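Local coordinates for L0028 (Mitochondria associated protein) (Escherichia coli, PDB 3GCG) that probably acts as a bacterial effector that, like its SopE-type relatives, switches on Rho-family GTPases such as Cdc42 by promoting nucleotide exchange, at residues T75-L87 against I155-V167. Residues are numbered along the deposited sequence; the frame is centred on the assembly and turned at random.
Sequences TKGHIFRAVENAL and IKAITQNAILEHV
I79 and A162 meet where the two helices pass closest. CG2 of I79 rests on CB of A162 at 3.9 Å. The axes of the two segments come within 9.2 Å and cross obliquely, their directions 136° apart. Alanine suits this place: A162 and A82 offer single methyls that let the backbones come near. The longer branch of I79 turns toward the C-terminal end of helix 152-166. Its CD1 presses tightly on CG2 of V167 (3.5 Å) and lies beside I163, so one isoleucine uses both branches on different partners. CG2 of T75 adds to this patch, against V167 CG2 and the carbonyl O of H166.

Toward the other end, CG2 of V83 lies 3.6 Å from OG1 of T159. That hydroxyl stands anti to its own carbonyl carbon (chi1 -60°), which brings it back to the O of I155 at 2.8 Å. The same carbonyl also accepts the backbone N-H of T159, from the opposite face of its plane, so a buried threonine can meet a valine with its polar atom already bonded within its own turn. I158 divides its branches: CG2 touches CB of A86, while CD1 packs closely against CD2 of L87 at 3.5 Å.

Back at the I79 end, H166 covers the rim beside A82. CB of H78 lies over one ring face, and CG of the adjacent E165 over the opposite one.

Further out, I71, L91 and F150 extend the apolar layer, and T75 OG1 hydrogen-bonds S72. Helix 41-67 meets F80 and I155, completing a three-helix group consistent with a SopE-like fold. Joined by aliphatic branches rather than charges, the helices probably depend mainly on close fit and burial around I79, V83, A162 and L87, the H78/H166/A86 edge being more exposed.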
# COMPACT_ATOMS: atom_id res chain seq x y z
N THR B 75 14.95 5.07 17.48
CA THR B 75 15.45 3.72 17.65
C THR B 75 15.20 2.91 16.39
O THR B 75 16.03 2.11 15.98
CB THR B 75 14.77 3.04 18.85
OG1 THR B 75 14.91 3.88 20.01
CG2 THR B 75 15.41 1.69 19.14
N LYS B 76 14.05 3.12 15.76
CA LYS B 76 13.74 2.40 14.53
C LYS B 76 14.83 2.71 13.49
O LYS B 76 15.30 1.82 12.78
CB LYS B 76 12.37 2.82 14.01
CG LYS B 76 11.90 2.09 12.78
CD LYS B 76 10.54 2.65 12.35
CE LYS B 76 10.03 2.02 11.05
NZ LYS B 76 8.65 2.51 10.74
N GLY B 77 15.23 3.98 13.43
CA GLY B 77 16.27 4.38 12.49
C GLY B 77 17.60 3.71 12.79
O GLY B 77 18.31 3.27 11.88
N HIS B 78 17.96 3.63 14.07
CA HIS B 78 19.23 2.99 14.41
C HIS B 78 19.18 1.53 13.97
O HIS B 78 20.18 0.99 13.47
CB HIS B 78 19.49 3.09 15.91
CG HIS B 78 19.52 4.49 16.43
ND1 HIS B 78 20.34 5.46 15.88
CD2 HIS B 78 18.83 5.10 17.43
CE1 HIS B 78 20.15 6.60 16.53
NE2 HIS B 78 19.24 6.41 17.46
N ILE B 79 18.02 0.90 14.13
CA ILE B 79 17.87 -0.49 13.73
C ILE B 79 18.01 -0.62 12.22
O ILE B 79 18.69 -1.53 11.73
CB ILE B 79 16.51 -1.06 14.22
CG1 ILE B 79 16.54 -1.21 15.75
CG2 ILE B 79 16.25 -2.42 13.59
CD1 ILE B 79 15.21 -1.60 16.36
N PHE B 80 17.40 0.30 11.48
CA PHE B 80 17.48 0.25 10.03
C PHE B 80 18.90 0.48 9.52
O PHE B 80 19.33 -0.17 8.57
CB PHE B 80 16.51 1.27 9.41
CG PHE B 80 15.23 0.64 8.92
CD1 PHE B 80 14.21 0.33 9.80
CD2 PHE B 80 15.08 0.31 7.58
CE1 PHE B 80 13.06 -0.31 9.36
CE2 PHE B 80 13.94 -0.33 7.12
CZ PHE B 80 12.93 -0.64 8.01
N ARG B 81 19.64 1.40 10.14
CA ARG B 81 21.01 1.66 9.71
C ARG B 81 21.88 0.45 10.05
O ARG B 81 22.76 0.07 9.28
CB ARG B 81 21.57 2.90 10.41
CG ARG B 81 22.36 3.82 9.47
CD ARG B 81 23.25 3.02 8.50
NE ARG B 81 23.92 3.88 7.53
CZ ARG B 81 24.56 3.45 6.44
NH1 ARG B 81 24.61 2.15 6.17
NH2 ARG B 81 25.15 4.32 5.63
N ALA B 82 21.61 -0.17 11.20
CA ALA B 82 22.36 -1.34 11.62
C ALA B 82 22.16 -2.46 10.61
O ALA B 82 23.12 -3.10 10.17
CB ALA B 82 21.91 -1.79 13.01
N VAL B 83 20.91 -2.69 10.22
CA VAL B 83 20.63 -3.73 9.24
C VAL B 83 21.21 -3.30 7.91
O VAL B 83 21.65 -4.13 7.11
CB VAL B 83 19.13 -3.95 9.06
CG1 VAL B 83 18.88 -4.85 7.86
CG2 VAL B 83 18.55 -4.58 10.31
N GLU B 84 21.21 -1.99 7.68
CA GLU B 84 21.73 -1.41 6.45
C GLU B 84 23.23 -1.69 6.34
O GLU B 84 23.71 -2.12 5.29
CB GLU B 84 21.46 0.10 6.47
CG GLU B 84 21.63 0.81 5.14
CD GLU B 84 20.94 2.18 5.13
OE1 GLU B 84 21.23 3.01 6.02
OE2 GLU B 84 20.12 2.43 4.23
N ASN B 85 23.97 -1.47 7.43
CA ASN B 85 25.41 -1.71 7.44
C ASN B 85 25.71 -3.19 7.28
O ASN B 85 26.58 -3.57 6.50
CB ASN B 85 26.05 -1.23 8.74
CG ASN B 85 25.88 0.25 8.97
OD1 ASN B 85 25.85 1.04 8.03
ND2 ASN B 85 25.78 0.65 10.24
N ALA B 86 25.00 -4.03 8.04
CA ALA B 86 25.21 -5.47 8.00
C ALA B 86 24.97 -6.07 6.62
O ALA B 86 25.66 -7.01 6.22
CB ALA B 86 24.30 -6.15 9.02
N LEU B 87 23.99 -5.54 5.90
CA LEU B 87 23.66 -6.04 4.57
C LEU B 87 24.39 -5.30 3.46
O LEU B 87 24.45 -5.78 2.33
CB LEU B 87 22.16 -5.90 4.32
CG LEU B 87 21.19 -6.66 5.22
CD1 LEU B 87 19.74 -6.34 4.80
CD2 LEU B 87 21.46 -8.15 5.12
N ILE B 155 17.90 -11.96 6.68
CA ILE B 155 17.48 -10.58 6.93
C ILE B 155 16.77 -10.51 8.29
O ILE B 155 17.05 -9.63 9.10
CB ILE B 155 16.52 -10.09 5.82
CG1 ILE B 155 17.26 -10.02 4.49
CG2 ILE B 155 15.94 -8.74 6.17
CD1 ILE B 155 16.35 -9.76 3.32
N LYS B 156 15.84 -11.44 8.52
CA LYS B 156 15.10 -11.51 9.77
C LYS B 156 16.01 -11.67 10.99
O LYS B 156 15.85 -10.97 11.99
CB LYS B 156 14.13 -12.69 9.76
CG LYS B 156 12.88 -12.50 8.92
CD LYS B 156 11.86 -13.62 9.20
CE LYS B 156 10.56 -13.39 8.45
NZ LYS B 156 9.52 -14.42 8.79
N ALA B 157 16.95 -12.61 10.90
CA ALA B 157 17.88 -12.87 12.00
C ALA B 157 18.75 -11.65 12.28
O ALA B 157 18.91 -11.23 13.42
CB ALA B 157 18.76 -14.08 11.65
N ILE B 158 19.31 -11.07 11.22
CA ILE B 158 20.14 -9.89 11.36
C ILE B 158 19.33 -8.78 12.05
O ILE B 158 19.84 -8.11 12.95
CB ILE B 158 20.61 -9.39 9.98
CG1 ILE B 158 21.57 -10.42 9.38
CG2 ILE B 158 21.26 -8.02 10.11
CD1 ILE B 158 22.05 -10.07 7.98
N THR B 159 18.08 -8.61 11.63
CA THR B 159 17.21 -7.59 12.23
C THR B 159 16.96 -7.88 13.71
O THR B 159 17.07 -6.99 14.55
CB THR B 159 15.86 -7.52 11.50
OG1 THR B 159 16.07 -7.20 10.11
CG2 THR B 159 14.96 -6.46 12.13
N GLN B 160 16.63 -9.14 14.01
CA GLN B 160 16.37 -9.55 15.39
C GLN B 160 17.55 -9.17 16.28
O GLN B 160 17.38 -8.71 17.41
CB GLN B 160 16.16 -11.07 15.46
CG GLN B 160 14.83 -11.56 14.92
CD GLN B 160 14.66 -13.06 15.02
OE1 GLN B 160 15.44 -13.83 14.45
NE2 GLN B 160 13.63 -13.50 15.74
N ASN B 161 18.75 -9.38 15.76
CA ASN B 161 19.97 -9.08 16.49
C ASN B 161 20.14 -7.57 16.65
O ASN B 161 20.77 -7.11 17.59
CB ASN B 161 21.18 -9.66 15.74
CG ASN B 161 22.32 -10.01 16.67
OD1 ASN B 161 23.36 -9.36 16.67
ND2 ASN B 161 22.13 -11.05 17.49
N ALA B 162 19.58 -6.80 15.71
CA ALA B 162 19.65 -5.34 15.78
C ALA B 162 18.68 -4.90 16.87
O ALA B 162 19.02 -4.08 17.73
CB ALA B 162 19.25 -4.72 14.44
N ILE B 163 17.47 -5.45 16.84
CA ILE B 163 16.46 -5.12 17.84
C ILE B 163 17.03 -5.41 19.23
O ILE B 163 16.91 -4.60 20.15
CB ILE B 163 15.18 -5.95 17.62
CG1 ILE B 163 14.55 -5.57 16.28
CG2 ILE B 163 14.20 -5.72 18.77
CD1 ILE B 163 13.34 -6.42 15.92
N LEU B 164 17.65 -6.57 19.38
CA LEU B 164 18.23 -6.96 20.65
C LEU B 164 19.29 -5.95 21.09
O LEU B 164 19.34 -5.54 22.25
CB LEU B 164 18.87 -8.34 20.54
CG LEU B 164 18.45 -9.34 21.63
CD1 LEU B 164 19.33 -10.59 21.52
CD2 LEU B 164 18.59 -8.70 23.02
N GLU B 165 20.14 -5.55 20.15
CA GLU B 165 21.20 -4.60 20.45
C GLU B 165 20.74 -3.18 20.76
O GLU B 165 21.26 -2.54 21.68
CB GLU B 165 22.18 -4.55 19.28
CG GLU B 165 23.39 -3.67 19.53
CD GLU B 165 24.30 -3.60 18.32
OE1 GLU B 165 24.28 -4.56 17.53
OE2 GLU B 165 25.03 -2.60 18.18
N HIS B 166 19.76 -2.68 20.01
CA HIS B 166 19.30 -1.31 20.21
C HIS B 166 18.00 -1.13 20.99
O HIS B 166 17.77 -0.08 21.58
CB HIS B 166 19.21 -0.61 18.86
CG HIS B 166 20.51 -0.62 18.11
ND1 HIS B 166 21.61 0.10 18.51
CD2 HIS B 166 20.89 -1.31 17.01
CE1 HIS B 166 22.62 -0.15 17.69
NE2 HIS B 166 22.21 -1.00 16.77
N VAL B 167 17.14 -2.15 21.01
CA VAL B 167 15.88 -2.03 21.74
C VAL B 167 16.04 -2.51 23.18
O VAL B 167 16.19 -1.64 24.07
CB VAL B 167 14.77 -2.86 21.06
CG1 VAL B 167 13.53 -2.88 21.94
CG2 VAL B 167 14.45 -2.28 19.70